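Side-chain contacts in OBCA, Oxalate Biosynthetic Component A (Burkholderia glumae, PDB 4NNB), which is a biosynthetic-pathway protein that couples an N-terminal domain to a TIM-barrel-clan domain and holds a magnesium ion: residues 16-21 / 50-55; 46-51 / 232-237. One frame throughout, in Å; residues are numbered along the deposited sequence.

From the N terminus, the chain runs through barrel strand 5-10, then strand 18-19, and out to helix 41-51. Contact 1 closes the first loop, bringing residues 50-55 at the end of that helix back to 16-21 across 28 intervening residues. Contact 2 starts on the same helix, with 46-51, and closes a far longer loop of 180 residues to 232-237, on the hairpin strand that follows barrel strand 222-229. Its first segment overlaps contact 1 at Lys50 and Thr51, so the two loops cross rather than nest. With centres about 10 Å apart, the contacts tie the C-terminal end of helix 41-51 to strand 18-19 and to hairpin 234-246.

Contact 1: residues 16-21 / 50-55; sequences VPKFLD and KTDGWE
Lys18 reaches across from strand 18-19 to Asp52, just past the end of helix 41-51, and the two make a salt bridge with NZ 3.0 Å from OD2. The ammonium group comes in from above the carboxylate plane, 51° out of it. The lysine chain bends at the CG-CD bond (chi3 67°). This meeting of charges is the compact part of the contact: Gly247 binds both ends, its N donating to Asp52 OD2 and its O accepting from Lys18 NZ, while Arg197 makes a long, weak ion pair with Asp52 OD1. Between the two segments the fit is loose. The backbones stay well apart, 9.8 Å between the CA atoms of Lys18 and Asp52, only 71 Å² is buried, and Thr51 and Gly53 are exposed; Val246 packs on Asp52 and Gln249 on Lys18. Gly53, at positive phi, is the C' residue of a Schellman motif ending the helix, with its N 3.2 Å from Lys50 O, and Asp52 stands just before it, the first residue to leave helical angles. A buried carboxylate with a lysine and a backbone N-H on one oxygen is probably kept ionised, and the bridge depends on charge rather than apolar contact.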
loop_
_atom_site.group_PDB
_atom_site.type_symbol
_atom_site.label_atom_id
_atom_site.label_comp_id
_atom_site.label_asym_id
_atom_site.label_seq_id
_atom_site.Cartn_x
_atom_site.Cartn_y
_atom_site.Cartn_z
ATOM N N VAL A 16 -0.928 4.217 4.522
ATOM C CA VAL A 16 -1.417 3.205 5.463
ATOM C C VAL A 16 -0.431 2.099 5.888
ATOM O O VAL A 16 -0.263 1.855 7.093
ATOM C CB VAL A 16 -2.765 2.602 4.991
ATOM C CG1 VAL A 16 -3.217 1.481 5.925
ATOM C CG2 VAL A 16 -3.831 3.710 4.913
ATOM N N PRO A 17 0.221 1.424 4.922
ATOM C CA PRO A 17 1.048 0.297 5.384
ATOM C C PRO A 17 2.253 0.745 6.235
ATOM O O PRO A 17 2.659 1.914 6.171
ATOM C CB PRO A 17 1.517 -0.359 4.076
ATOM C CG PRO A 17 1.450 0.728 3.043
ATOM C CD PRO A 17 0.244 1.566 3.457
ATOM N N LYS A 18 2.813 -0.166 7.029
ATOM C CA LYS A 18 3.983 0.169 7.837
ATOM C C LYS A 18 5.166 -0.772 7.563
ATOM O O LYS A 18 4.979 -1.924 7.186
ATOM C CB LYS A 18 3.618 0.168 9.338
ATOM C CG LYS A 18 2.657 1.295 9.756
ATOM C CD LYS A 18 2.375 1.287 11.264
ATOM C CE LYS A 18 3.627 1.647 12.059
ATOM N NZ LYS A 18 3.435 1.573 13.549
ATOM N N PHE A 19 6.381 -0.262 7.743
ATOM C CA PHE A 19 7.575 -1.087 7.642
ATOM C C PHE A 19 7.674 -1.994 8.867
ATOM O O PHE A 19 7.397 -1.574 9.991
ATOM C CB PHE A 19 8.827 -0.207 7.524
ATOM C CG PHE A 19 10.127 -0.948 7.745
ATOM C CD1 PHE A 19 10.668 -1.757 6.747
ATOM C CD2 PHE A 19 10.807 -0.832 8.953
ATOM C CE1 PHE A 19 11.868 -2.437 6.954
ATOM C CE2 PHE A 19 12.000 -1.514 9.173
ATOM C CZ PHE A 19 12.536 -2.309 8.170
ATOM N N LEU A 20 8.037 -3.250 8.642
ATOM C CA LEU A 20 8.332 -4.163 9.742
ATOM C C LEU A 20 9.773 -4.617 9.611
ATOM O O LEU A 20 10.180 -5.100 8.551
ATOM C CB LEU A 20 7.399 -5.376 9.706
ATOM C CG LEU A 20 7.803 -6.501 10.658
ATOM C CD1 LEU A 20 7.664 -6.042 12.102
ATOM C CD2 LEU A 20 6.984 -7.755 10.401
ATOM N N ASP A 21 10.562 -4.426 10.662
ATOM C CA ASP A 21 11.927 -4.941 10.670
ATOM C C ASP A 21 11.860 -6.447 10.947
ATOM O O ASP A 21 11.505 -6.847 12.051
ATOM C CB ASP A 21 12.737 -4.239 11.767
ATOM C CG ASP A 21 14.206 -4.608 11.739
ATOM O OD1 ASP A 21 14.994 -3.896 12.388
ATOM O OD2 ASP A 21 14.586 -5.598 11.072
ATOM N N LYS A 50 1.131 -1.909 22.127
ATOM C CA LYS A 50 -0.225 -1.978 21.591
ATOM C C LYS A 50 -0.497 -0.849 20.594
ATOM O O LYS A 50 -1.181 -1.046 19.586
ATOM C CB LYS A 50 -1.246 -1.943 22.729
ATOM C CG LYS A 50 -2.695 -1.891 22.264
ATOM C CD LYS A 50 -3.661 -2.123 23.417
ATOM C CE LYS A 50 -5.087 -2.222 22.911
ATOM N NZ LYS A 50 -5.137 -2.958 21.622
ATOM N N THR A 51 0.042 0.331 20.881
ATOM C CA THR A 51 -0.073 1.460 19.967
ATOM C C THR A 51 0.575 1.091 18.638
ATOM O O THR A 51 0.048 1.396 17.567
ATOM C CB THR A 51 0.615 2.720 20.535
ATOM O OG1 THR A 51 0.038 3.055 21.804
ATOM C CG2 THR A 51 0.443 3.895 19.588
ATOM N N ASP A 52 1.711 0.405 18.721
ATOM C CA ASP A 52 2.513 0.082 17.546
ATOM C C ASP A 52 2.025 -1.176 16.826
ATOM O O ASP A 52 2.680 -1.657 15.902
ATOM C CB ASP A 52 3.970 -0.093 17.960
ATOM C CG ASP A 52 4.926 0.132 16.822
ATOM O OD1 ASP A 52 5.808 -0.721 16.615
ATOM O OD2 ASP A 52 4.809 1.176 16.152
ATOM N N GLY A 53 0.890 -1.722 17.255
ATOM C CA GLY A 53 0.275 -2.836 16.549
ATOM C C GLY A 53 0.457 -4.224 17.146
ATOM O O GLY A 53 -0.112 -5.190 16.632
ATOM N N TRP A 54 1.247 -4.337 18.213
ATOM C CA TRP A 54 1.404 -5.610 18.910
ATOM C C TRP A 54 0.059 -6.016 19.474
ATOM O O TRP A 54 -0.746 -5.160 19.838
ATOM C CB TRP A 54 2.441 -5.501 20.033
ATOM C CG TRP A 54 3.847 -5.362 19.538
ATOM C CD1 TRP A 54 4.395 -4.278 18.929
ATOM C CD2 TRP A 54 4.884 -6.351 19.613
ATOM N NE1 TRP A 54 5.712 -4.526 18.615
ATOM C CE2 TRP A 54 6.038 -5.789 19.028
ATOM C CE3 TRP A 54 4.953 -7.647 20.125
ATOM C CZ2 TRP A 54 7.242 -6.490 18.932
ATOM C CZ3 TRP A 54 6.142 -8.333 20.036
ATOM C CH2 TRP A 54 7.272 -7.757 19.441
ATOM N N GLU A 55 -0.191 -7.318 19.531
ATOM C CA GLU A 55 -1.467 -7.824 20.019
ATOM C C GLU A 55 -1.254 -8.858 21.135
ATOM O O GLU A 55 -0.274 -9.607 21.126
ATOM C CB GLU A 55 -2.294 -8.393 18.854
ATOM C CG GLU A 55 -2.635 -9.883 18.943
ATOM C CD GLU A 55 -3.341 -10.398 17.688
ATOM O OE1 GLU A 55 -3.501 -11.632 17.548
ATOM O OE2 GLU A 55 -3.741 -9.563 16.845
#

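Contact 2: residues 46-51 / 232-237; sequences AADLKT and DRRRIE
Asp48, on the closing turns of helix 41-51, faces Arg234 and Ile236 of strand 234-238, the helix standing off so that the CA atoms of Asp48 and Ile236 are 9.4 Å apart. The strand is one arm of a beta hairpin, antiparallel to 242-246, with Arg234 and Ile236 backbone-bonded to Val246 and Val244. Alternation along the strand turns both side chains to the helix. Arg234 leaves the backbone with CG between N and the carbonyl carbon (chi1 70°) and then runs extended to NE, which carries its guanidinium out to the aspartate at about a right angle to that side chain. Asp48 OD2 lies over one face of the guanidinium, offset toward its rim, the carboxylate and guanidinium planes 27° apart. Asp48 OD2 is 3.3 Å from Arg234 NH2, a salt bridge by charge alone, since no N-H is aimed at the oxygen. NH2 sits 3.1 Å from Asp48 CG, so it lies against the middle of the carboxylate. Beside this polar pair, two residues along the strand, the contact turns apolar: Ile236 CD1 approaches Asp48 CB at 4.4 Å and Leu49 CD2 at 4.6 Å. This surface contact joins helix 41-51, in the part of the chain assigned to the N-terminal family, to the hairpin after barrel strand 222-229. One turn on from Asp48, Thr51 OG1 hydrogen-bonds to Ala47 O at 2.8 Å from above the carbonyl plane, and Thr51 N meets the same oxygen from its opposite face.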
loop_
_atom_site.group_PDB
_atom_site.type_symbol
_atom_site.label_atom_id
_atom_site.label_comp_id
_atom_site.label_asym_id
_atom_site.label_seq_id
_atom_site.Cartn_x
_atom_site.Cartn_y
_atom_site.Cartn_z
ATOM N N ALA A 46 3.448 -1.963 27.538
ATOM C CA ALA A 46 2.361 -2.693 26.900
ATOM C C ALA A 46 1.506 -1.787 26.030
ATOM O O ALA A 46 1.196 -2.136 24.889
ATOM C CB ALA A 46 1.494 -3.378 27.951
ATOM N N ALA A 47 1.116 -0.636 26.577
ATOM C CA ALA A 47 0.311 0.331 25.838
ATOM C C ALA A 47 1.039 0.804 24.583
ATOM O O ALA A 47 0.433 0.924 23.520
ATOM C CB ALA A 47 -0.053 1.519 26.724
ATOM N N ASP A 48 2.336 1.073 24.718
ATOM C CA ASP A 48 3.154 1.530 23.598
ATOM C C ASP A 48 3.338 0.440 22.536
ATOM O O ASP A 48 3.351 0.727 21.334
ATOM C CB ASP A 48 4.522 2.010 24.091
ATOM C CG ASP A 48 4.429 3.238 24.982
ATOM O OD1 ASP A 48 3.329 3.817 25.099
ATOM O OD2 ASP A 48 5.466 3.632 25.555
ATOM N N LEU A 49 3.497 -0.806 22.983
ATOM C CA LEU A 49 3.548 -1.947 22.070
ATOM C C LEU A 49 2.206 -2.067 21.360
ATOM O O LEU A 49 2.144 -2.280 20.144
ATOM C CB LEU A 49 3.863 -3.244 22.827
ATOM C CG LEU A 49 5.280 -3.399 23.379
ATOM C CD1 LEU A 49 5.392 -4.625 24.273
ATOM C CD2 LEU A 49 6.294 -3.467 22.251
ATOM N N LYS A 50 1.131 -1.909 22.127
ATOM C CA LYS A 50 -0.225 -1.978 21.591
ATOM C C LYS A 50 -0.497 -0.849 20.594
ATOM O O LYS A 50 -1.181 -1.046 19.586
ATOM C CB LYS A 50 -1.246 -1.943 22.729
ATOM C CG LYS A 50 -2.695 -1.891 22.264
ATOM C CD LYS A 50 -3.661 -2.123 23.417
ATOM C CE LYS A 50 -5.087 -2.222 22.911
ATOM N NZ LYS A 50 -5.137 -2.958 21.622
ATOM N N THR A 51 0.042 0.331 20.881
ATOM C CA THR A 51 -0.073 1.460 19.967
ATOM C C THR A 51 0.575 1.091 18.638
ATOM O O THR A 51 0.048 1.396 17.567
ATOM C CB THR A 51 0.615 2.720 20.535
ATOM O OG1 THR A 51 0.038 3.055 21.804
ATOM C CG2 THR A 51 0.443 3.895 19.588
ATOM N N ASP A 232 9.250 10.097 15.879
ATOM C CA ASP A 232 8.823 9.446 17.117
ATOM C C ASP A 232 9.455 8.047 17.338
ATOM O O ASP A 232 8.992 7.275 18.182
ATOM C CB ASP A 232 7.290 9.356 17.153
ATOM C CG ASP A 232 6.740 8.310 16.181
ATOM O OD1 ASP A 232 7.494 7.883 15.285
ATOM O OD2 ASP A 232 5.558 7.917 16.299
ATOM N N ARG A 233 10.497 7.718 16.577
ATOM C CA ARG A 233 11.146 6.407 16.710
ATOM C C ARG A 233 11.791 6.261 18.089
ATOM O O ARG A 233 12.529 7.136 18.528
ATOM C CB ARG A 233 12.204 6.208 15.623
ATOM C CG ARG A 233 13.277 5.191 15.992
ATOM C CD ARG A 233 14.361 5.103 14.928
ATOM N NE ARG A 233 13.861 4.481 13.707
ATOM C CZ ARG A 233 14.363 3.370 13.175
ATOM N NH1 ARG A 233 15.389 2.756 13.749
ATOM N NH2 ARG A 233 13.843 2.876 12.062
ATOM N N ARG A 234 11.509 5.164 18.778
ATOM C CA ARG A 234 12.125 4.937 20.081
ATOM C C ARG A 234 12.391 3.454 20.323
ATOM O O ARG A 234 11.568 2.597 19.987
ATOM C CB ARG A 234 11.274 5.543 21.204
ATOM C CG ARG A 234 9.973 4.819 21.454
ATOM C CD ARG A 234 8.912 5.718 22.078
ATOM N NE ARG A 234 7.607 5.056 22.068
ATOM C CZ ARG A 234 6.482 5.584 22.542
ATOM N NH1 ARG A 234 6.482 6.798 23.078
ATOM N NH2 ARG A 234 5.353 4.889 22.480
ATOM N N ARG A 235 13.563 3.167 20.885
ATOM C CA ARG A 235 13.996 1.802 21.144
ATOM C C ARG A 235 13.602 1.369 22.554
ATOM O O ARG A 235 13.986 2.004 23.535
ATOM C CB ARG A 235 15.515 1.693 20.960
ATOM C CG ARG A 235 15.969 1.755 19.511
ATOM C CD ARG A 235 17.477 1.983 19.395
ATOM N NE ARG A 235 18.259 0.883 19.942
ATOM C CZ ARG A 235 18.558 -0.223 19.269
ATOM N NH1 ARG A 235 18.137 -0.381 18.019
ATOM N NH2 ARG A 235 19.275 -1.173 19.846
ATOM N N ILE A 236 12.824 0.292 22.649
ATOM C CA ILE A 236 12.407 -0.255 23.936
ATOM C C ILE A 236 13.234 -1.498 24.257
ATOM O O ILE A 236 13.231 -2.461 23.493
ATOM C CB ILE A 236 10.914 -0.635 23.929
ATOM C CG1 ILE A 236 10.050 0.573 23.568
ATOM C CG2 ILE A 236 10.491 -1.197 25.280
ATOM C CD1 ILE A 236 8.566 0.266 23.534
ATOM N N GLU A 237 13.938 -1.479 25.386
ATOM C CA GLU A 237 14.809 -2.590 25.744
ATOM C C GLU A 237 14.119 -3.547 26.711
ATOM O O GLU A 237 13.534 -3.125 27.706
ATOM C CB GLU A 237 16.133 -2.087 26.326
ATOM C CG GLU A 237 17.162 -3.193 26.546
ATOM C CD GLU A 237 18.585 -2.743 26.256
ATOM O OE1 GLU A 237 19.211 -2.126 27.144
ATOM O OE2 GLU A 237 19.075 -3.009 25.138
#